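Local atomic coordinates of yeast glycogen phosphorylase (Saccharomyces cerevisiae, PDB entry 1YGP), a protein that belongs to the carbohydrate phosphorylase family of the GT-B clan and carries a bound pyridoxal-5'-phosphate. Residues T93-E105 with R352-N366. Numbering follows the deposited sequence.
Sequences TRDPKRVYYLSLE and RPWTEFPDQVAIQLN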
ATOM      1  N   THR A  93     -21.261   6.225  25.586  1.00 11.58           N
ATOM      2  CA  THR A  93     -21.829   6.846  26.758  1.00 12.34           C
ATOM      3  C   THR A  93     -23.309   6.547  26.893  1.00 15.57           C
ATOM      4  O   THR A  93     -23.781   6.421  28.020  1.00 21.64           O
ATOM      5  CB  THR A  93     -21.556   8.355  26.645  1.00 12.16           C
ATOM      6  OG1 THR A  93     -20.171   8.495  26.968  1.00 13.72           O
ATOM      7  CG2 THR A  93     -22.441   9.230  27.503  1.00 11.35           C
ATOM      8  N   ARG A  94     -24.061   6.413  25.802  1.00 17.36           N
ATOM      9  CA  ARG A  94     -25.489   6.224  25.918  1.00 18.12           C
ATOM     10  C   ARG A  94     -25.948   4.792  25.758  1.00 15.72           C
ATOM     11  O   ARG A  94     -27.123   4.506  25.942  1.00 21.75           O
ATOM     12  CB  ARG A  94     -26.230   7.082  24.899  1.00 23.00           C
ATOM     13  CG  ARG A  94     -26.132   8.587  25.128  1.00 33.01           C
ATOM     14  CD  ARG A  94     -27.251   9.249  24.321  1.00 47.27           C
ATOM     15  NE  ARG A  94     -27.100  10.695  24.159  1.00 55.61           N
ATOM     16  CZ  ARG A  94     -27.868  11.401  23.307  1.00 60.34           C
ATOM     17  NH1 ARG A  94     -28.823  10.821  22.566  1.00 64.33           N
ATOM     18  NH2 ARG A  94     -27.650  12.708  23.153  1.00 62.14           N
ATOM     19  N   ASP A  95     -25.070   3.867  25.428  1.00 14.98           N
ATOM     20  CA  ASP A  95     -25.386   2.462  25.198  1.00 17.96           C
ATOM     21  C   ASP A  95     -26.734   2.066  24.567  1.00 17.49           C
ATOM     22  O   ASP A  95     -27.508   1.299  25.157  1.00 20.75           O
ATOM     23  CB  ASP A  95     -25.229   1.752  26.509  1.00 20.79           C
ATOM     24  CG  ASP A  95     -24.512   0.434  26.323  1.00 25.58           C
ATOM     25  OD1 ASP A  95     -24.971  -0.428  25.572  1.00 25.45           O
ATOM     26  OD2 ASP A  95     -23.489   0.266  26.979  1.00 37.45           O
ATOM     27  N   PRO A  96     -27.112   2.577  23.386  1.00 13.85           N
ATOM     28  CA  PRO A  96     -28.377   2.237  22.769  1.00 10.65           C
ATOM     29  C   PRO A  96     -28.281   0.870  22.103  1.00 12.86           C
ATOM     30  O   PRO A  96     -27.179   0.330  21.967  1.00 16.84           O
ATOM     31  CB  PRO A  96     -28.572   3.409  21.856  1.00  9.19           C
ATOM     32  CG  PRO A  96     -27.201   3.690  21.328  1.00  8.36           C
ATOM     33  CD  PRO A  96     -26.352   3.512  22.559  1.00 11.84           C
ATOM     34  N   LYS A  97     -29.390   0.280  21.660  1.00 11.96           N
ATOM     35  CA  LYS A  97     -29.295  -0.959  20.898  1.00 11.04           C
ATOM     36  C   LYS A  97     -28.663  -0.553  19.559  1.00 12.26           C
ATOM     37  O   LYS A  97     -28.979   0.519  19.020  1.00 14.08           O
ATOM     38  CB  LYS A  97     -30.680  -1.550  20.659  1.00  9.89           C
ATOM     39  CG  LYS A  97     -30.639  -2.900  19.980  1.00  7.15           C
ATOM     40  CD  LYS A  97     -32.011  -3.485  19.780  1.00  5.76           C
ATOM     41  CE  LYS A  97     -31.768  -4.923  19.379  1.00 11.50           C
ATOM     42  NZ  LYS A  97     -33.005  -5.616  19.106  1.00 15.14           N
ATOM     43  N   ARG A  98     -27.770  -1.372  19.027  1.00  9.73           N
ATOM     44  CA  ARG A  98     -27.046  -1.059  17.819  1.00  8.25           C
ATOM     45  C   ARG A  98     -27.400  -2.074  16.760  1.00  8.53           C
ATOM     46  O   ARG A  98     -27.773  -3.222  17.035  1.00  7.83           O
ATOM     47  CB  ARG A  98     -25.540  -1.113  18.046  1.00 11.59           C
ATOM     48  CG  ARG A  98     -25.022  -0.110  19.049  1.00 11.03           C
ATOM     49  CD  ARG A  98     -23.511   0.022  18.954  1.00 12.66           C
ATOM     50  NE  ARG A  98     -23.025   0.671  20.161  1.00 11.11           N
ATOM     51  CZ  ARG A  98     -21.998   1.511  20.192  1.00 11.94           C
ATOM     52  NH1 ARG A  98     -21.308   1.853  19.101  1.00 16.26           N
ATOM     53  NH2 ARG A  98     -21.636   1.998  21.374  1.00 16.11           N
ATOM     54  N   VAL A  99     -27.234  -1.631  15.525  1.00  7.59           N
ATOM     55  CA  VAL A  99     -27.550  -2.416  14.349  1.00  8.67           C
ATOM     56  C   VAL A  99     -26.222  -2.764  13.690  1.00  9.08           C
ATOM     57  O   VAL A  99     -25.377  -1.879  13.565  1.00 15.73           O
ATOM     58  CB  VAL A  99     -28.392  -1.584  13.396  1.00  5.10           C
ATOM     59  CG1 VAL A  99     -28.755  -2.421  12.194  1.00  5.90           C
ATOM     60  CG2 VAL A  99     -29.613  -1.076  14.107  1.00  4.59           C
ATOM     61  N   TYR A 100     -25.959  -3.985  13.261  1.00  3.05           N
ATOM     62  CA  TYR A 100     -24.735  -4.304  12.567  1.00  3.44           C
ATOM     63  C   TYR A 100     -25.295  -4.865  11.272  1.00  6.16           C
ATOM     64  O   TYR A 100     -26.217  -5.697  11.242  1.00  5.19           O
ATOM     65  CB  TYR A 100     -23.939  -5.327  13.368  1.00  2.00           C
ATOM     66  CG  TYR A 100     -23.309  -4.692  14.601  1.00  3.96           C
ATOM     67  CD1 TYR A 100     -22.283  -3.748  14.485  1.00  5.81           C
ATOM     68  CD2 TYR A 100     -23.746  -5.068  15.867  1.00  8.06           C
ATOM     69  CE1 TYR A 100     -21.698  -3.191  15.628  1.00  6.07           C
ATOM     70  CE2 TYR A 100     -23.170  -4.522  17.013  1.00  6.76           C
ATOM     71  CZ  TYR A 100     -22.145  -3.584  16.892  1.00 12.04           C
ATOM     72  OH  TYR A 100     -21.570  -3.050  18.040  1.00 14.40           O
ATOM     73  N   TYR A 101     -24.813  -4.301  10.180  1.00  4.73           N
ATOM     74  CA  TYR A 101     -25.314  -4.615   8.868  1.00  5.09           C
ATOM     75  C   TYR A 101     -24.191  -5.404   8.205  1.00  9.10           C
ATOM     76  O   TYR A 101     -23.154  -4.824   7.836  1.00 13.57           O
ATOM     77  CB  TYR A 101     -25.625  -3.277   8.149  1.00  5.79           C
ATOM     78  CG  TYR A 101     -26.460  -3.490   6.898  1.00  5.73           C
ATOM     79  CD1 TYR A 101     -27.855  -3.566   7.001  1.00  7.58           C
ATOM     80  CD2 TYR A 101     -25.832  -3.708   5.671  1.00  2.00           C
ATOM     81  CE1 TYR A 101     -28.622  -3.880   5.878  1.00  8.78           C
ATOM     82  CE2 TYR A 101     -26.592  -4.023   4.552  1.00  6.38           C
ATOM     83  CZ  TYR A 101     -27.978  -4.115   4.663  1.00 11.22           C
ATOM     84  OH  TYR A 101     -28.706  -4.513   3.564  1.00 14.86           O
ATOM     85  N   LEU A 102     -24.311  -6.718   8.058  1.00  5.10           N
ATOM     86  CA  LEU A 102     -23.249  -7.467   7.421  1.00  5.42           C
ATOM     87  C   LEU A 102     -23.551  -7.617   5.948  1.00  6.83           C
ATOM     88  O   LEU A 102     -24.625  -8.085   5.557  1.00 12.99           O
ATOM     89  CB  LEU A 102     -23.122  -8.820   8.104  1.00  5.34           C
ATOM     90  CG  LEU A 102     -22.164  -8.920   9.301  1.00  2.53           C
ATOM     91  CD1 LEU A 102     -22.325  -7.754  10.269  1.00  2.41           C
ATOM     92  CD2 LEU A 102     -22.452 -10.211  10.005  1.00  2.28           C
ATOM     93  N   SER A 103     -22.655  -7.169   5.089  1.00  6.64           N
ATOM     94  CA  SER A 103     -22.872  -7.292   3.669  1.00  9.22           C
ATOM     95  C   SER A 103     -21.537  -7.649   3.033  1.00 13.57           C
ATOM     96  O   SER A 103     -20.457  -7.168   3.411  1.00 15.21           O
ATOM     97  CB  SER A 103     -23.358  -5.994   3.099  1.00  7.97           C
ATOM     98  OG  SER A 103     -23.657  -6.178   1.724  1.00 16.10           O
ATOM     99  N   LEU A 104     -21.619  -8.541   2.050  1.00 13.50           N
ATOM    100  CA  LEU A 104     -20.430  -8.976   1.328  1.00 14.56           C
ATOM    101  C   LEU A 104     -19.955  -7.929   0.338  1.00 12.21           C
ATOM    102  O   LEU A 104     -18.836  -8.021  -0.153  1.00 14.43           O
ATOM    103  CB  LEU A 104     -20.696 -10.268   0.557  1.00  9.01           C
ATOM    104  CG  LEU A 104     -19.505 -11.078   0.131  1.00  2.84           C
ATOM    105  CD1 LEU A 104     -18.625 -11.396   1.319  1.00  2.00           C
ATOM    106  CD2 LEU A 104     -20.005 -12.356  -0.501  1.00 11.13           C
ATOM    107  N   GLU A 105     -20.783  -6.953  -0.006  1.00  7.57           N
ATOM    108  CA  GLU A 105     -20.341  -5.940  -0.922  1.00 10.56           C
ATOM    109  C   GLU A 105     -21.044  -4.649  -0.573  1.00  9.52           C
ATOM    110  O   GLU A 105     -22.207  -4.671  -0.162  1.00 15.30           O
ATOM    111  CB  GLU A 105     -20.651  -6.379  -2.338  1.00 13.17           C
ATOM    112  CG  GLU A 105     -22.059  -6.864  -2.615  1.00 17.22           C
ATOM    113  CD  GLU A 105     -22.286  -7.106  -4.088  1.00 16.50           C
ATOM    114  OE1 GLU A 105     -22.360  -6.140  -4.835  1.00 20.09           O
ATOM    115  OE2 GLU A 105     -22.401  -8.252  -4.498  1.00 18.91           O
ATOM    116  N   ARG A 352     -22.594  -5.961  30.664  1.00 34.22           N
ATOM    117  CA  ARG A 352     -23.979  -6.392  30.751  1.00 33.82           C
ATOM    118  C   ARG A 352     -24.026  -7.910  30.658  1.00 34.11           C
ATOM    119  O   ARG A 352     -23.146  -8.530  30.047  1.00 37.43           O
ATOM    120  CB  ARG A 352     -24.802  -5.823  29.620  1.00 31.50           C
ATOM    121  CG  ARG A 352     -25.112  -4.354  29.758  1.00 34.25           C
ATOM    122  CD  ARG A 352     -26.029  -4.037  28.596  1.00 36.85           C
ATOM    123  NE  ARG A 352     -27.117  -3.152  28.981  1.00 33.31           N
ATOM    124  CZ  ARG A 352     -27.096  -1.859  28.673  1.00 32.45           C
ATOM    125  NH1 ARG A 352     -26.093  -1.317  28.010  1.00 33.45           N
ATOM    126  NH2 ARG A 352     -28.116  -1.085  29.000  1.00 36.93           N
ATOM    127  N   PRO A 353     -25.013  -8.568  31.261  1.00 30.37           N
ATOM    128  CA  PRO A 353     -25.165 -10.007  31.233  1.00 27.46           C
ATOM    129  C   PRO A 353     -25.436 -10.511  29.825  1.00 26.05           C
ATOM    130  O   PRO A 353     -26.210  -9.866  29.121  1.00 31.06           O
ATOM    131  CB  PRO A 353     -26.309 -10.268  32.160  1.00 26.58           C
ATOM    132  CG  PRO A 353     -26.323  -9.070  33.053  1.00 27.55           C
ATOM    133  CD  PRO A 353     -26.052  -7.965  32.073  1.00 30.48           C
ATOM    134  N   TRP A 354     -24.917 -11.669  29.401  1.00 24.03           N
ATOM    135  CA  TRP A 354     -25.240 -12.242  28.102  1.00 20.27           C
ATOM    136  C   TRP A 354     -26.715 -12.304  27.803  1.00 21.47           C
ATOM    137  O   TRP A 354     -27.090 -12.122  26.650  1.00 25.32           O
ATOM    138  CB  TRP A 354     -24.699 -13.657  27.957  1.00 18.34           C
ATOM    139  CG  TRP A 354     -23.209 -13.608  27.689  1.00 24.79           C
ATOM    140  CD1 TRP A 354     -22.328 -14.087  28.613  1.00 29.25           C
ATOM    141  CD2 TRP A 354     -22.589 -13.039  26.601  1.00 29.76           C
ATOM    142  NE1 TRP A 354     -21.147 -13.812  28.129  1.00 32.93           N
ATOM    143  CE2 TRP A 354     -21.248 -13.193  26.947  1.00 31.23           C
ATOM    144  CE3 TRP A 354     -22.931 -12.422  25.400  1.00 33.70           C
ATOM    145  CZ2 TRP A 354     -20.233 -12.735  26.118  1.00 32.79           C
ATOM    146  CZ3 TRP A 354     -21.916 -11.965  24.566  1.00 34.83           C
ATOM    147  CH2 TRP A 354     -20.580 -12.118  24.920  1.00 36.42           C
ATOM    148  N   THR A 355     -27.588 -12.473  28.794  1.00 23.12           N
ATOM    149  CA  THR A 355     -29.018 -12.518  28.536  1.00 24.28           C
ATOM    150  C   THR A 355     -29.588 -11.228  27.979  1.00 22.40           C
ATOM    151  O   THR A 355     -30.703 -11.242  27.471  1.00 22.85           O
ATOM    152  CB  THR A 355     -29.748 -12.910  29.831  1.00 27.15           C
ATOM    153  OG1 THR A 355     -29.053 -12.368  30.961  1.00 35.44           O
ATOM    154  CG2 THR A 355     -29.816 -14.435  29.934  1.00 30.99           C
ATOM    155  N   GLU A 356     -28.845 -10.117  28.035  1.00 20.66           N
ATOM    156  CA  GLU A 356     -29.298  -8.874  27.444  1.00 22.73           C
ATOM    157  C   GLU A 356     -28.761  -8.615  26.045  1.00 22.97           C
ATOM    158  O   GLU A 356     -29.155  -7.625  25.406  1.00 21.65           O
ATOM    159  CB  GLU A 356     -28.904  -7.704  28.274  1.00 27.23           C
ATOM    160  CG  GLU A 356     -29.431  -7.797  29.672  1.00 35.55           C
ATOM    161  CD  GLU A 356     -29.318  -6.468  30.378  1.00 42.19           C
ATOM    162  OE1 GLU A 356     -28.231  -5.887  30.408  1.00 45.19           O
ATOM    163  OE2 GLU A 356     -30.336  -6.022  30.895  1.00 48.66           O
ATOM    164  N   PHE A 357     -27.893  -9.492  25.515  1.00 21.79           N
ATOM    165  CA  PHE A 357     -27.364  -9.356  24.166  1.00 17.84           C
ATOM    166  C   PHE A 357     -28.483  -9.076  23.170  1.00 16.44           C
ATOM    167  O   PHE A 357     -28.372  -8.001  22.571  1.00 18.49           O
ATOM    168  CB  PHE A 357     -26.595 -10.627  23.736  1.00 17.72           C
ATOM    169  CG  PHE A 357     -25.617 -10.381  22.597  1.00 17.03           C
ATOM    170  CD1 PHE A 357     -24.450  -9.636  22.828  1.00 15.54           C
ATOM    171  CD2 PHE A 357     -25.868 -10.896  21.326  1.00 12.98           C
ATOM    172  CE1 PHE A 357     -23.534  -9.408  21.794  1.00 11.42           C
ATOM    173  CE2 PHE A 357     -24.942 -10.659  20.304  1.00 14.91           C
ATOM    174  CZ  PHE A 357     -23.779  -9.922  20.530  1.00  6.53           C
ATOM    175  N   PRO A 358     -29.610  -9.810  23.007  1.00 12.63           N
ATOM    176  CA  PRO A 358     -30.663  -9.475  22.053  1.00 10.06           C
ATOM    177  C   PRO A 358     -31.247  -8.092  22.281  1.00 11.64           C
ATOM    178  O   PRO A 358     -31.707  -7.431  21.358  1.00 13.77           O
ATOM    179  CB  PRO A 358     -31.682 -10.544  22.224  1.00  7.73           C
ATOM    180  CG  PRO A 358     -30.879 -11.693  22.738  1.00  9.34           C
ATOM    181  CD  PRO A 358     -30.019 -10.985  23.762  1.00  8.62           C
ATOM    182  N   ASP A 359     -31.223  -7.579  23.503  1.00 13.22           N
ATOM    183  CA  ASP A 359     -31.780  -6.262  23.737  1.00 18.09           C
ATOM    184  C   ASP A 359     -30.808  -5.179  23.286  1.00 18.97           C
ATOM    185  O   ASP A 359     -31.185  -4.018  23.142  1.00 19.88           O
ATOM    186  CB  ASP A 359     -32.110  -6.126  25.226  1.00 19.49           C
ATOM    187  CG  ASP A 359     -33.073  -7.205  25.715  1.00 26.64           C
ATOM    188  OD1 ASP A 359     -34.166  -7.318  25.156  1.00 30.36           O
ATOM    189  OD2 ASP A 359     -32.727  -7.943  26.643  1.00 29.24           O
ATOM    190  N   GLN A 360     -29.537  -5.517  23.089  1.00 18.59           N
ATOM    191  CA  GLN A 360     -28.548  -4.547  22.671  1.00 19.32           C
ATOM    192  C   GLN A 360     -27.995  -4.741  21.262  1.00 17.57           C
ATOM    193  O   GLN A 360     -27.538  -3.768  20.671  1.00 18.71           O
ATOM    194  CB  GLN A 360     -27.386  -4.556  23.659  1.00 18.79           C
ATOM    195  CG  GLN A 360     -27.756  -4.189  25.083  1.00 17.75           C
ATOM    196  CD  GLN A 360     -28.262  -2.760  25.236  1.00 23.37           C
ATOM    197  OE1 GLN A 360     -27.549  -1.803  24.966  1.00 21.90           O
ATOM    198  NE2 GLN A 360     -29.493  -2.528  25.680  1.00 23.60           N
ATOM    199  N   VAL A 361     -27.994  -5.902  20.627  1.00 13.79           N
ATOM    200  CA  VAL A 361     -27.379  -6.033  19.322  1.00 14.25           C
ATOM    201  C   VAL A 361     -28.412  -6.478  18.307  1.00 14.66           C
ATOM    202  O   VAL A 361     -29.126  -7.432  18.593  1.00 16.07           O
ATOM    203  CB  VAL A 361     -26.244  -7.073  19.394  1.00 16.82           C
ATOM    204  CG1 VAL A 361     -25.580  -7.240  18.045  1.00 19.68           C
ATOM    205  CG2 VAL A 361     -25.189  -6.613  20.356  1.00 17.77           C
ATOM    206  N   ALA A 362     -28.512  -5.868  17.126  1.00 13.92           N
ATOM    207  CA  ALA A 362     -29.392  -6.349  16.058  1.00 12.60           C
ATOM    208  C   ALA A 362     -28.470  -6.664  14.877  1.00 10.96           C
ATOM    209  O   ALA A 362     -27.782  -5.743  14.441  1.00 19.30           O
ATOM    210  CB  ALA A 362     -30.353  -5.254  15.648  1.00 12.81           C
ATOM    211  N   ILE A 363     -28.315  -7.864  14.322  1.00  5.70           N
ATOM    212  CA  ILE A 363     -27.402  -8.081  13.205  1.00  3.89           C
ATOM    213  C   ILE A 363     -28.240  -8.457  11.994  1.00  7.65           C
ATOM    214  O   ILE A 363     -29.024  -9.424  12.042  1.00  7.30           O
ATOM    215  CB  ILE A 363     -26.363  -9.232  13.498  1.00  5.83           C
ATOM    216  CG1 ILE A 363     -25.633  -9.029  14.836  1.00  4.37           C
ATOM    217  CG2 ILE A 363     -25.339  -9.256  12.346  1.00  2.00           C
ATOM    218  CD1 ILE A 363     -24.548 -10.083  15.172  1.00  2.00           C
ATOM    219  N   GLN A 364     -28.098  -7.724  10.889  1.00  7.74           N
ATOM    220  CA  GLN A 364     -28.878  -8.006   9.692  1.00  9.13           C
ATOM    221  C   GLN A 364     -28.073  -8.791   8.669  1.00  5.62           C
ATOM    222  O   GLN A 364     -26.966  -8.401   8.298  1.00  4.98           O
ATOM    223  CB  GLN A 364     -29.345  -6.702   9.074  1.00 10.36           C
ATOM    224  CG  GLN A 364     -30.417  -6.903   8.020  1.00 12.88           C
ATOM    225  CD  GLN A 364     -31.708  -7.501   8.559  1.00 12.40           C
ATOM    226  OE1 GLN A 364     -32.313  -7.010   9.500  1.00 13.94           O
ATOM    227  NE2 GLN A 364     -32.222  -8.575   8.001  1.00 20.03           N
ATOM    228  N   LEU A 365     -28.582  -9.896   8.167  1.00  3.99           N
ATOM    229  CA  LEU A 365     -27.827 -10.668   7.224  1.00  4.42           C
ATOM    230  C   LEU A 365     -28.321 -10.188   5.887  1.00 11.48           C
ATOM    231  O   LEU A 365     -29.484 -10.429   5.510  1.00 15.60           O
ATOM    232  CB  LEU A 365     -28.111 -12.150   7.388  1.00  3.47           C
ATOM    233  CG  LEU A 365     -27.952 -12.821   8.754  1.00  5.64           C
ATOM    234  CD1 LEU A 365     -27.795 -14.290   8.450  1.00  9.39           C
ATOM    235  CD2 LEU A 365     -26.719 -12.371   9.542  1.00  2.00           C
ATOM    236  N   ASN A 366     -27.500  -9.412   5.181  1.00 14.05           N
ATOM    237  CA  ASN A 366     -27.924  -8.991   3.867  1.00 14.04           C
ATOM    238  C   ASN A 366     -27.603 -10.147   2.927  1.00 13.83           C
ATOM    239  O   ASN A 366     -26.463 -10.353   2.509  1.00 21.31           O
ATOM    240  CB  ASN A 366     -27.186  -7.728   3.482  1.00 17.02           C
ATOM    241  CG  ASN A 366     -27.635  -7.228   2.115  1.00 22.45           C
ATOM    242  OD1 ASN A 366     -28.792  -7.392   1.700  1.00 24.22           O
ATOM    243  ND2 ASN A 366     -26.736  -6.634   1.338  1.00 20.61           N
TER
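Asp-95 and Arg-352 form a salt bridge, OD1 to NH1 at 2.8 Å, with the carboxylate and guanidinium planes 71° apart. Glu-356 OE1 adds a second salt bridge at the guanidinium edge, a weak hydrogen bond from NE, and completes a three-residue network. Beyond it, strands 98-102 and 361-366 run parallel. Six backbone hydrogen bonds join the two segments, from Arg-98 N to Gln-360 O (2.9 Å), at the end of helix 357-360, through to Asn-366 N to Leu-102 O. At the far end Asn-366 ND2 donates to Ser-103 OG (3.1 Å), which lies in the amide plane. Ser-103 OG in turn donates to Glu-105 O, while Asn-366 OD1 is held by His-405. Lys-97 stretches out fully, CG anti to the backbone N (chi1 -175°), and lies along the carbonyls of Pro-358 to Gln-360. Its NZ hydrogen-bonds to Trp-873 O and more weakly to Pro-358 O.

On one face, Val-361 CG1 meets the Tyr-100 ring edge at CD2 (3.6 Å), and Leu-102 CD2 packs on Ile-363 CG2 (3.8 Å). On the other, the Tyr-101 ring slants across Gln-364 and Asn-366, with helix 165-179 beyond. The pair lies inside the large mixed sheet, between strands 184-189 and 400-404, in the parallel, Rossmann-like core of a GT-B domain.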